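PDB 3WQF: D-threo-3-hydroxyaspartate dehydratase from Delftia, which catalyses the pyridoxal phosphate-dependent deamination of D-threo-3-hydroxyaspartate to oxaloacetate and ammonium, and also acts as a dehydratase on D-serine. Local coordinates for residues B[148-153]-B[183-188]; B[294-299]-B[358-363]. All coordinates share one frame; numbering follows the deposited sequence.

In the fold
Two contacts, in series along the chain, show how a fold-type III pyridoxal phosphate enzyme assembles its cofactor site from separate domains. Contact 1 ties together two loops at the C-terminal ends of neighbouring strands in the alanine racemase-like barrel, and each loop sends a residue to the cofactor. Contact 2 belongs to the serine dehydratase domain, where a loop is fastened to the segment leading into helix 362-367; the side chain of His361 there comes within about 6 Å of the same cofactor. The centres of contact 1 and contact 2 are about 18 Å apart. Between contact 1 and contact 2 the nearest atoms are about 5 Å apart, without touching. Both also reach the second subunit of the assembly.

Contact 1 (B[148-153]-B[183-188]); sequences DGHRSG and AGSSYE. With PLP (pyridoxal-5'-phosphate), chain D.
His150 lays one face of its imidazole over Ser185, whose CB sits 3.5 Å from the ring centroid and 14° off the ring normal, a CH-pi contact. Glu188 meets the same ring at its edge: His150 NE2 gives a weak hydrogen bond of 3.0 Å to Glu188 OE1, with the carboxylate turned almost perpendicular to the ring. The two side chains reach for each other from opposite directions.

Deeper in the contact, Asp148 OD2 takes two hydrogen bonds from Ser185. The backbone Ser185 N reaches Asp148 OD2 at 3.1 Å on its syn side in a nearly straight bond (167°), while Ser185 OG, at 2.7 Å from Asp148 OD2, comes from above the carboxylate plane, on the same face. Both donors can serve one oxygen because OG stands between the backbone N and the carbonyl carbon (chi1 59°), which keeps it close to its own N-H. Ala183 CB packs at 3.5 Å from Asp148 OD2, and Asp148 OD1 weakly accepts the backbone N-H of His150, so the two oxygens are divided between the facing loop and their own.

From this clasp each loop extends one residue to pyridoxal phosphate. Arg151, its chain bent at chi3, donates from NH2 to the cofactor's O3 at 3.1 Å, and Tyr187 OH donates to phosphate oxygen O2P at 2.8 Å. Gly246, Thr228, Arg244 and Val247 supply further hydrogen bonds to the cofactor.

The 148-153 loop follows strand 140-146 and the 183-188 loop follows strand 175-180, its parallel neighbour in the barrel; Ala183 and Ser185 lean on Leu198 of helix 192-215, and Tyr187 lies against helix 253-258.

Contact 2 (B[294-299]-B[358-363]); sequences SRDRGT and LPNHAC
Loop 294-299 and the 358-363 segment, which runs into helix 362-367, come closest in backbone at Gly298 and Asn360, whose CA atoms are 6.1 Å apart. Asn360 offers its amide oxygen to two donors of one residue: Thr299 N approaches Asn360 OD1 at 3.1 Å in the carbonyl plane, whereas Thr299 OG1, 2.9 Å from Asn360 OD1, stands above that plane. On the other side of the amide, ND2 is held by the backbone oxygen of Gly307, so both polar ends are engaged and the group's rotation is fixed.

The loop braces itself by two successive turns, an ST turn in which Ser294 OG accepts from Asp296 N, and an Asx turn closed by Gly298 N on Asp296 OD1 at 2.8 Å. The other carboxylate oxygen, Asp296 OD2, accepts from His361 ND1 at 2.7 Å, a His-carboxylate hydrogen bond lying in the ring plane but well above the carboxylate plane. With CG anti to the backbone N (chi1 -172°), the imidazole of His361, the N-cap residue, is carried obliquely across Asp296, ring and carboxylate planes 70° apart. Arg295 of the second subunit forms a salt bridge with Asp296 OD2, and Trp290 of that subunit meets the His361 ring.

Contact 1 (B[148-153]-B[183-188])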
loop_
_atom_site.group_PDB
_atom_site.type_symbol
_atom_site.label_atom_id
_atom_site.label_comp_id
_atom_site.label_asym_id
_atom_site.label_seq_id
_atom_site.Cartn_x
_atom_site.Cartn_y
_atom_site.Cartn_z
ATOM N N ASP B 148 -1.978 -11.637 -24.248
ATOM C CA ASP B 148 -1.361 -12.561 -23.276
ATOM C C ASP B 148 -2.215 -13.160 -22.142
ATOM O O ASP B 148 -1.660 -13.874 -21.320
ATOM C CB ASP B 148 -0.056 -11.964 -22.692
ATOM C CG ASP B 148 -0.263 -10.970 -21.522
ATOM O OD1 ASP B 148 -1.382 -10.545 -21.134
ATOM O OD2 ASP B 148 0.781 -10.591 -20.955
ATOM N N GLY B 149 -3.520 -12.849 -22.072
ATOM C CA GLY B 149 -4.493 -13.532 -21.188
ATOM C C GLY B 149 -4.541 -13.130 -19.710
ATOM O O GLY B 149 -5.260 -13.751 -18.942
ATOM N N HIS B 150 -3.820 -12.087 -19.297
ATOM C CA HIS B 150 -3.713 -11.719 -17.859
ATOM C C HIS B 150 -4.608 -10.574 -17.448
ATOM O O HIS B 150 -4.548 -10.100 -16.285
ATOM C CB HIS B 150 -2.257 -11.386 -17.470
ATOM C CG HIS B 150 -1.385 -12.610 -17.212
ATOM N ND1 HIS B 150 -1.381 -13.701 -18.033
ATOM C CD2 HIS B 150 -0.466 -12.881 -16.197
ATOM C CE1 HIS B 150 -0.515 -14.626 -17.560
ATOM N NE2 HIS B 150 0.047 -14.129 -16.436
ATOM N N ARG B 151 -5.431 -10.092 -18.379
ATOM C CA ARG B 151 -6.288 -8.944 -18.080
ATOM C C ARG B 151 -7.416 -8.683 -19.126
ATOM O O ARG B 151 -7.858 -9.585 -19.835
ATOM C CB ARG B 151 -5.416 -7.695 -17.858
ATOM C CG ARG B 151 -5.981 -6.721 -16.851
ATOM C CD ARG B 151 -4.887 -5.779 -16.348
ATOM N NE ARG B 151 -4.556 -4.598 -17.173
ATOM C CZ ARG B 151 -3.461 -3.833 -16.994
ATOM N NH1 ARG B 151 -2.573 -4.150 -16.041
ATOM N NH2 ARG B 151 -3.246 -2.747 -17.752
ATOM N N SER B 152 -7.867 -7.430 -19.178
ATOM C CA SER B 152 -8.837 -7.005 -20.134
ATOM C C SER B 152 -8.404 -7.311 -21.603
ATOM O O SER B 152 -7.279 -7.709 -21.868
ATOM C CB SER B 152 -9.061 -5.500 -19.991
ATOM O OG SER B 152 -9.357 -5.138 -18.647
ATOM N N GLY B 153 -9.366 -7.156 -22.512
ATOM C CA GLY B 153 -9.126 -6.993 -23.914
ATOM C C GLY B 153 -9.878 -7.951 -24.762
ATOM O O GLY B 153 -10.163 -9.094 -24.358
ATOM N N ALA B 183 1.103 -6.236 -22.366
ATOM C CA ALA B 183 1.448 -7.611 -21.970
ATOM C C ALA B 183 2.043 -7.635 -20.555
ATOM O O ALA B 183 3.237 -7.331 -20.373
ATOM C CB ALA B 183 2.429 -8.237 -22.963
ATOM N N GLY B 184 1.239 -8.015 -19.558
ATOM C CA GLY B 184 1.671 -7.866 -18.154
ATOM C C GLY B 184 2.320 -9.078 -17.502
ATOM O O GLY B 184 2.869 -8.987 -16.399
ATOM N N SER B 185 2.223 -10.214 -18.180
ATOM C CA SER B 185 2.878 -11.453 -17.763
ATOM C C SER B 185 4.392 -11.436 -17.972
ATOM O O SER B 185 5.016 -12.490 -17.968
ATOM C CB SER B 185 2.282 -12.656 -18.510
ATOM O OG SER B 185 2.436 -12.507 -19.907
ATOM N N SER B 186 4.977 -10.249 -18.135
ATOM C CA SER B 186 6.424 -10.128 -18.302
ATOM C C SER B 186 7.164 -10.407 -16.991
ATOM O O SER B 186 8.346 -10.749 -17.007
ATOM C CB SER B 186 6.861 -8.797 -18.993
ATOM O OG SER B 186 5.906 -7.755 -18.912
ATOM N N TYR B 187 6.435 -10.321 -15.875
ATOM C CA TYR B 187 6.980 -10.519 -14.511
ATOM C C TYR B 187 7.161 -12.007 -14.189
ATOM O O TYR B 187 8.061 -12.394 -13.442
ATOM C CB TYR B 187 6.083 -9.780 -13.489
ATOM C CG TYR B 187 5.738 -8.336 -13.928
ATOM C CD1 TYR B 187 5.466 -8.048 -15.270
ATOM C CD2 TYR B 187 5.683 -7.264 -13.005
ATOM C CE1 TYR B 187 5.171 -6.766 -15.696
ATOM C CE2 TYR B 187 5.372 -5.965 -13.431
ATOM C CZ TYR B 187 5.121 -5.734 -14.786
ATOM O OH TYR B 187 4.806 -4.489 -15.281
ATOM N N GLU B 188 6.332 -12.837 -14.813
ATOM C CA GLU B 188 6.444 -14.296 -14.725
ATOM C C GLU B 188 7.687 -14.855 -15.437
ATOM O O GLU B 188 8.017 -16.047 -15.266
ATOM C CB GLU B 188 5.184 -14.976 -15.290
ATOM C CG GLU B 188 3.896 -14.505 -14.628
ATOM C CD GLU B 188 2.700 -15.425 -14.862
ATOM O OE1 GLU B 188 2.486 -15.895 -16.013
ATOM O OE2 GLU B 188 1.958 -15.656 -13.871
HETATM N N1 PLP D . 0.395 0.120 -20.276
HETATM C C2 PLP D . -0.623 -0.068 -19.398
HETATM C C2A PLP D . -2.034 -0.158 -19.897
HETATM C C3 PLP D . -0.333 -0.187 -17.939
HETATM O O3 PLP D . -1.324 -0.368 -17.027
HETATM C C4 PLP D . 1.076 -0.076 -17.511
HETATM C C4A PLP D . 1.455 -0.160 -16.082
HETATM C C5 PLP D . 2.095 0.134 -18.570
HETATM C C6 PLP D . 1.676 0.230 -19.901
HETATM C C5A PLP D . 3.560 0.250 -18.209
HETATM O O4P PLP D . 3.995 -1.011 -17.621
HETATM P P PLP D . 5.370 -1.153 -16.744
HETATM O O1P PLP D . 6.246 0.044 -17.127
HETATM O O2P PLP D . 5.811 -2.567 -17.051
HETATM O O3P PLP D . 4.753 -1.089 -15.352
#

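Contact 2 (B[294-299]-B[358-363])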
loop_
_atom_site.group_PDB
_atom_site.type_symbol
_atom_site.label_atom_id
_atom_site.label_comp_id
_atom_site.label_asym_id
_atom_site.label_seq_id
_atom_site.Cartn_x
_atom_site.Cartn_y
_atom_site.Cartn_z
ATOM N N SER B 294 5.444 -0.923 1.337
ATOM C CA SER B 294 4.234 -1.650 0.821
ATOM C C SER B 294 4.346 -3.169 1.082
ATOM O O SER B 294 5.443 -3.698 1.394
ATOM C CB SER B 294 3.934 -1.401 -0.685
ATOM O OG SER B 294 4.564 -2.399 -1.475
ATOM N N ARG B 295 3.202 -3.853 0.959
ATOM C CA ARG B 295 3.112 -5.303 1.198
ATOM C C ARG B 295 3.588 -6.118 -0.011
ATOM O O ARG B 295 3.542 -7.365 -0.008
ATOM C CB ARG B 295 1.679 -5.703 1.562
ATOM C CG ARG B 295 1.325 -5.540 3.033
ATOM C CD ARG B 295 2.137 -6.493 3.921
ATOM N NE ARG B 295 1.322 -6.986 5.033
ATOM C CZ ARG B 295 1.771 -7.551 6.138
ATOM N NH1 ARG B 295 3.062 -7.719 6.326
ATOM N NH2 ARG B 295 0.916 -7.920 7.066
ATOM N N ASP B 296 4.057 -5.415 -1.044
ATOM C CA ASP B 296 4.447 -6.112 -2.251
ATOM C C ASP B 296 5.597 -7.124 -2.078
ATOM O O ASP B 296 6.664 -6.796 -1.566
ATOM C CB ASP B 296 4.739 -5.141 -3.398
ATOM C CG ASP B 296 4.789 -5.860 -4.724
ATOM O OD1 ASP B 296 5.773 -6.638 -4.925
ATOM O OD2 ASP B 296 3.824 -5.656 -5.525
ATOM N N ARG B 297 5.351 -8.367 -2.485
ATOM C CA ARG B 297 6.401 -9.382 -2.385
ATOM C C ARG B 297 6.668 -10.096 -3.738
ATOM O O ARG B 297 7.005 -11.313 -3.758
ATOM C CB ARG B 297 6.109 -10.385 -1.245
ATOM C CG ARG B 297 6.162 -9.768 0.119
ATOM C CD ARG B 297 7.592 -9.497 0.527
ATOM N NE ARG B 297 8.247 -10.714 1.032
ATOM C CZ ARG B 297 9.048 -11.496 0.310
ATOM N NH1 ARG B 297 9.567 -12.569 0.864
ATOM N NH2 ARG B 297 9.347 -11.194 -0.955
ATOM N N GLY B 298 6.504 -9.346 -4.845
ATOM C CA GLY B 298 6.819 -9.864 -6.194
ATOM C C GLY B 298 8.089 -10.710 -6.292
ATOM O O GLY B 298 8.129 -11.627 -7.105
ATOM N N THR B 299 9.121 -10.436 -5.471
ATOM C CA THR B 299 10.403 -11.219 -5.544
ATOM C C THR B 299 10.337 -12.642 -4.943
ATOM O O THR B 299 11.215 -13.487 -5.236
ATOM C CB THR B 299 11.685 -10.462 -5.021
ATOM O OG1 THR B 299 11.638 -10.338 -3.600
ATOM C CG2 THR B 299 11.846 -9.058 -5.677
ATOM N N LEU B 358 16.131 -1.175 -1.217
ATOM C CA LEU B 358 15.594 -1.149 -2.603
ATOM C C LEU B 358 14.271 -1.870 -2.665
ATOM O O LEU B 358 14.103 -2.895 -2.013
ATOM C CB LEU B 358 16.578 -1.699 -3.637
ATOM C CG LEU B 358 17.957 -1.002 -3.674
ATOM C CD1 LEU B 358 18.754 -1.710 -4.761
ATOM C CD2 LEU B 358 17.847 0.504 -3.912
ATOM N N PRO B 359 13.304 -1.332 -3.414
ATOM C CA PRO B 359 11.929 -1.916 -3.282
ATOM C C PRO B 359 11.733 -3.146 -4.175
ATOM O O PRO B 359 12.466 -3.308 -5.175
ATOM C CB PRO B 359 10.992 -0.762 -3.707
ATOM C CG PRO B 359 11.874 0.193 -4.475
ATOM C CD PRO B 359 13.350 -0.195 -4.346
ATOM N N ASN B 360 10.766 -3.995 -3.802
ATOM C CA ASN B 360 10.292 -5.086 -4.682
ATOM C C ASN B 360 9.688 -4.479 -5.937
ATOM O O ASN B 360 10.050 -4.841 -7.079
ATOM C CB ASN B 360 9.246 -5.991 -4.021
ATOM C CG ASN B 360 9.858 -7.036 -3.082
ATOM O OD1 ASN B 360 9.693 -8.239 -3.313
ATOM N ND2 ASN B 360 10.561 -6.584 -2.020
ATOM N N HIS B 361 8.764 -3.554 -5.711
ATOM C CA HIS B 361 7.952 -3.052 -6.773
ATOM C C HIS B 361 7.895 -1.539 -6.655
ATOM O O HIS B 361 7.281 -1.009 -5.698
ATOM C CB HIS B 361 6.604 -3.693 -6.548
ATOM C CG HIS B 361 5.628 -3.484 -7.641
ATOM N ND1 HIS B 361 4.350 -3.939 -7.560
ATOM C CD2 HIS B 361 5.739 -2.824 -8.854
ATOM C CE1 HIS B 361 3.698 -3.599 -8.686
ATOM N NE2 HIS B 361 4.548 -2.922 -9.477
ATOM N N ALA B 362 8.534 -0.800 -7.567
ATOM C CA ALA B 362 8.566 0.687 -7.375
ATOM C C ALA B 362 7.155 1.359 -7.349
ATOM O O ALA B 362 6.899 2.278 -6.511
ATOM C CB ALA B 362 9.549 1.392 -8.327
ATOM N N CYS B 363 6.251 0.868 -8.227
ATOM C CA CYS B 363 4.856 1.367 -8.310
ATOM C C CYS B 363 4.127 1.200 -6.948
ATOM O O CYS B 363 3.464 2.134 -6.474
ATOM C CB CYS B 363 4.054 0.705 -9.463
ATOM S SG CYS B 363 5.000 0.591 -11.039
#